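Local coordinates for protein CymD (Pseudomonas putida, PDB 6Z34) that forms an outer-membrane channel of the FadL family, through which monoaromatic hydrocarbons are probably taken up by lateral diffusion, at residues G214-G225 with V239-S250. Numbering follows the deposited sequence.
Sequences GVDSWGIGGRLG and VYNFKTHVGDLS
Arg-223 and Asn-241 form a non-hydrogen-bonded antiparallel pair whose side chains run alongside each other, pointing the same way, and the arginine can be traced outward from the backbone. Its CB rests 3.5 Å from Tyr-240 O; with CG tucked between N and C (chi1 56°), the chain bends at chi3 and turns its guanidinium edge to the Asn-241 amide. CD passes 3.8 Å from Asn-241 OD1, and NE then donates an almost straight 2.9 Å bond to that same OD1, which lies in the guanidinium plane although NE stands above the amide plane. NH2 adds a weak bond to OD1 and forms a salt bridge with Asp-158, while NH1 bonds weakly to Met-30 O. Asn-241 ND2 donates to the carbonyl O of the next residue, Phe-242; an alanine here would probably leave Arg-223 NE without its acceptor, the guanidinium held mainly by Asp-158. Arg-223 CA lies over one face of the Phe-242 ring, toward its rim. Farther along, the register slips twice: a water bridges Gly-222 N and Phe-242 O, and Ser-217 OG donates to Val-246 O (2.6 Å). In this FadL-type barrel wall the arginine thus ties three neighbouring strands together, its charge probably balanced largely by Asp-158.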
# COMPACT_ATOMS: atom_id res chain seq x y z
N GLY A 214 15.16 5.04 12.06
CA GLY A 214 14.00 4.36 11.53
C GLY A 214 13.81 2.99 12.17
O GLY A 214 14.61 2.53 12.99
N VAL A 215 12.69 2.36 11.82
CA VAL A 215 12.38 1.04 12.34
C VAL A 215 11.83 0.21 11.20
O VAL A 215 11.39 0.73 10.16
CB VAL A 215 11.39 1.06 13.53
CG1 VAL A 215 12.03 1.78 14.79
CG2 VAL A 215 10.08 1.71 13.14
N ASP A 216 11.86 -1.11 11.39
CA ASP A 216 11.54 -2.03 10.32
C ASP A 216 11.25 -3.38 10.92
O ASP A 216 11.62 -3.66 12.06
CB ASP A 216 12.70 -2.15 9.34
CG ASP A 216 13.78 -3.05 9.87
OD1 ASP A 216 14.47 -2.65 10.83
OD2 ASP A 216 13.96 -4.17 9.34
N SER A 217 10.66 -4.25 10.09
CA SER A 217 10.12 -5.52 10.54
C SER A 217 9.70 -6.35 9.32
O SER A 217 9.18 -5.80 8.35
CB SER A 217 8.90 -5.29 11.44
OG SER A 217 8.42 -6.49 11.96
N TRP A 218 9.97 -7.65 9.39
CA TRP A 218 9.42 -8.64 8.49
C TRP A 218 8.10 -9.13 9.06
O TRP A 218 7.91 -9.21 10.27
CB TRP A 218 10.39 -9.81 8.32
CG TRP A 218 11.49 -9.47 7.37
CD1 TRP A 218 12.76 -9.06 7.68
CD2 TRP A 218 11.40 -9.44 5.94
NE1 TRP A 218 13.46 -8.80 6.52
CE2 TRP A 218 12.65 -9.04 5.44
CE3 TRP A 218 10.38 -9.75 5.03
CZ2 TRP A 218 12.92 -8.93 4.07
CZ3 TRP A 218 10.64 -9.63 3.67
CH2 TRP A 218 11.90 -9.23 3.21
N GLY A 219 7.16 -9.43 8.17
CA GLY A 219 5.86 -9.89 8.60
C GLY A 219 5.26 -10.83 7.57
O GLY A 219 5.98 -11.33 6.70
N ILE A 220 3.95 -11.06 7.64
CA ILE A 220 3.33 -12.03 6.76
C ILE A 220 1.92 -11.55 6.45
O ILE A 220 1.20 -11.09 7.34
CB ILE A 220 3.35 -13.44 7.38
CG1 ILE A 220 2.72 -14.47 6.44
CG2 ILE A 220 2.65 -13.48 8.71
CD1 ILE A 220 2.69 -15.84 7.03
N GLY A 221 1.54 -11.66 5.17
CA GLY A 221 0.19 -11.41 4.69
C GLY A 221 -0.27 -12.40 3.63
O GLY A 221 0.35 -13.46 3.45
N GLY A 222 -1.33 -12.09 2.91
CA GLY A 222 -1.80 -12.99 1.89
C GLY A 222 -3.22 -12.68 1.49
O GLY A 222 -3.87 -11.79 2.05
N ARG A 223 -3.69 -13.44 0.49
CA ARG A 223 -5.02 -13.29 -0.07
C ARG A 223 -5.49 -14.62 -0.64
O ARG A 223 -4.69 -15.50 -0.97
CB ARG A 223 -5.04 -12.20 -1.16
CG ARG A 223 -4.05 -12.38 -2.31
CD ARG A 223 -3.69 -11.05 -2.92
NE ARG A 223 -3.14 -10.23 -1.87
CZ ARG A 223 -1.86 -10.25 -1.53
NH1 ARG A 223 -1.02 -11.04 -2.19
NH2 ARG A 223 -1.44 -9.51 -0.51
N LEU A 224 -6.82 -14.75 -0.75
CA LEU A 224 -7.49 -15.96 -1.22
C LEU A 224 -8.69 -15.53 -2.05
O LEU A 224 -9.59 -14.88 -1.53
CB LEU A 224 -7.94 -16.84 -0.04
CG LEU A 224 -8.69 -18.11 -0.46
CD1 LEU A 224 -7.86 -19.02 -1.44
CD2 LEU A 224 -9.17 -18.89 0.76
N GLY A 225 -8.70 -15.88 -3.35
CA GLY A 225 -9.72 -15.37 -4.24
C GLY A 225 -10.20 -16.43 -5.22
O GLY A 225 -9.65 -17.53 -5.29
N VAL A 239 -12.11 -11.70 -3.90
CA VAL A 239 -10.86 -11.99 -3.21
C VAL A 239 -10.90 -11.40 -1.82
O VAL A 239 -11.30 -10.24 -1.63
CB VAL A 239 -9.62 -11.50 -4.00
CG1 VAL A 239 -9.67 -10.00 -4.25
CG2 VAL A 239 -8.34 -11.87 -3.24
N TYR A 240 -10.49 -12.20 -0.84
CA TYR A 240 -10.30 -11.75 0.52
C TYR A 240 -8.81 -11.59 0.81
O TYR A 240 -8.03 -12.55 0.68
CB TYR A 240 -10.94 -12.71 1.51
CG TYR A 240 -10.91 -12.20 2.94
CD1 TYR A 240 -11.79 -11.20 3.36
CD2 TYR A 240 -10.01 -12.72 3.87
CE1 TYR A 240 -11.78 -10.74 4.68
CE2 TYR A 240 -10.00 -12.27 5.18
CZ TYR A 240 -10.87 -11.28 5.58
OH TYR A 240 -10.83 -10.86 6.88
N ASN A 241 -8.42 -10.40 1.24
CA ASN A 241 -7.04 -10.08 1.56
C ASN A 241 -6.88 -10.16 3.08
O ASN A 241 -7.64 -9.54 3.82
CB ASN A 241 -6.70 -8.69 1.02
CG ASN A 241 -5.22 -8.49 0.85
OD1 ASN A 241 -4.73 -8.47 -0.27
ND2 ASN A 241 -4.50 -8.31 1.96
N PHE A 242 -5.92 -10.96 3.53
CA PHE A 242 -5.78 -11.21 4.96
C PHE A 242 -5.19 -10.00 5.67
O PHE A 242 -4.56 -9.14 5.05
CB PHE A 242 -4.88 -12.42 5.21
CG PHE A 242 -5.34 -13.67 4.57
CD1 PHE A 242 -6.69 -13.95 4.46
CD2 PHE A 242 -4.43 -14.59 4.08
CE1 PHE A 242 -7.12 -15.12 3.87
CE2 PHE A 242 -4.86 -15.77 3.48
CZ PHE A 242 -6.20 -16.03 3.37
N LYS A 243 -5.39 -9.95 6.99
CA LYS A 243 -4.72 -8.94 7.80
C LYS A 243 -3.22 -9.24 7.85
O LYS A 243 -2.81 -10.36 8.15
CB LYS A 243 -5.29 -8.90 9.22
CG LYS A 243 -6.80 -8.84 9.28
CD LYS A 243 -7.28 -8.45 10.65
CE LYS A 243 -8.61 -9.10 10.97
NZ LYS A 243 -9.15 -8.64 12.28
N THR A 244 -2.41 -8.23 7.54
CA THR A 244 -0.97 -8.43 7.51
C THR A 244 -0.42 -8.27 8.92
O THR A 244 -0.55 -7.19 9.51
CB THR A 244 -0.30 -7.43 6.56
OG1 THR A 244 -0.94 -7.48 5.26
CG2 THR A 244 1.17 -7.75 6.41
N HIS A 245 0.17 -9.32 9.48
CA HIS A 245 0.78 -9.19 10.79
C HIS A 245 2.24 -8.77 10.62
O HIS A 245 3.11 -9.60 10.37
CB HIS A 245 0.69 -10.47 11.61
CG HIS A 245 0.93 -10.23 13.06
ND1 HIS A 245 0.96 -8.95 13.60
CD2 HIS A 245 1.17 -11.07 14.09
CE1 HIS A 245 1.20 -9.03 14.90
NE2 HIS A 245 1.33 -10.30 15.22
N VAL A 246 2.51 -7.47 10.80
CA VAL A 246 3.88 -7.00 10.56
C VAL A 246 4.80 -7.25 11.75
O VAL A 246 6.01 -7.39 11.56
CB VAL A 246 3.95 -5.51 10.17
CG1 VAL A 246 2.86 -5.14 9.17
CG2 VAL A 246 3.91 -4.65 11.37
N GLY A 247 4.28 -7.34 12.96
CA GLY A 247 5.14 -7.56 14.11
C GLY A 247 5.98 -6.35 14.50
O GLY A 247 5.98 -5.30 13.85
N ASP A 248 6.73 -6.52 15.59
CA ASP A 248 7.40 -5.40 16.26
C ASP A 248 8.45 -4.75 15.36
O ASP A 248 9.46 -5.38 15.02
CB ASP A 248 8.04 -5.87 17.56
CG ASP A 248 7.04 -6.43 18.54
OD1 ASP A 248 5.86 -6.03 18.50
OD2 ASP A 248 7.45 -7.27 19.37
N LEU A 249 8.25 -3.48 15.02
CA LEU A 249 9.22 -2.69 14.27
C LEU A 249 10.26 -2.10 15.23
O LEU A 249 9.90 -1.37 16.16
CB LEU A 249 8.53 -1.59 13.47
CG LEU A 249 7.54 -2.06 12.40
CD1 LEU A 249 6.15 -2.29 12.96
CD2 LEU A 249 7.48 -1.10 11.22
N SER A 250 11.54 -2.42 15.01
CA SER A 250 12.61 -1.95 15.87
C SER A 250 13.68 -1.23 15.06
O SER A 250 13.79 -1.41 13.84
CB SER A 250 13.25 -3.10 16.68
OG SER A 250 13.57 -4.19 15.85
O HOH W 1 -2.50 -9.46 3.05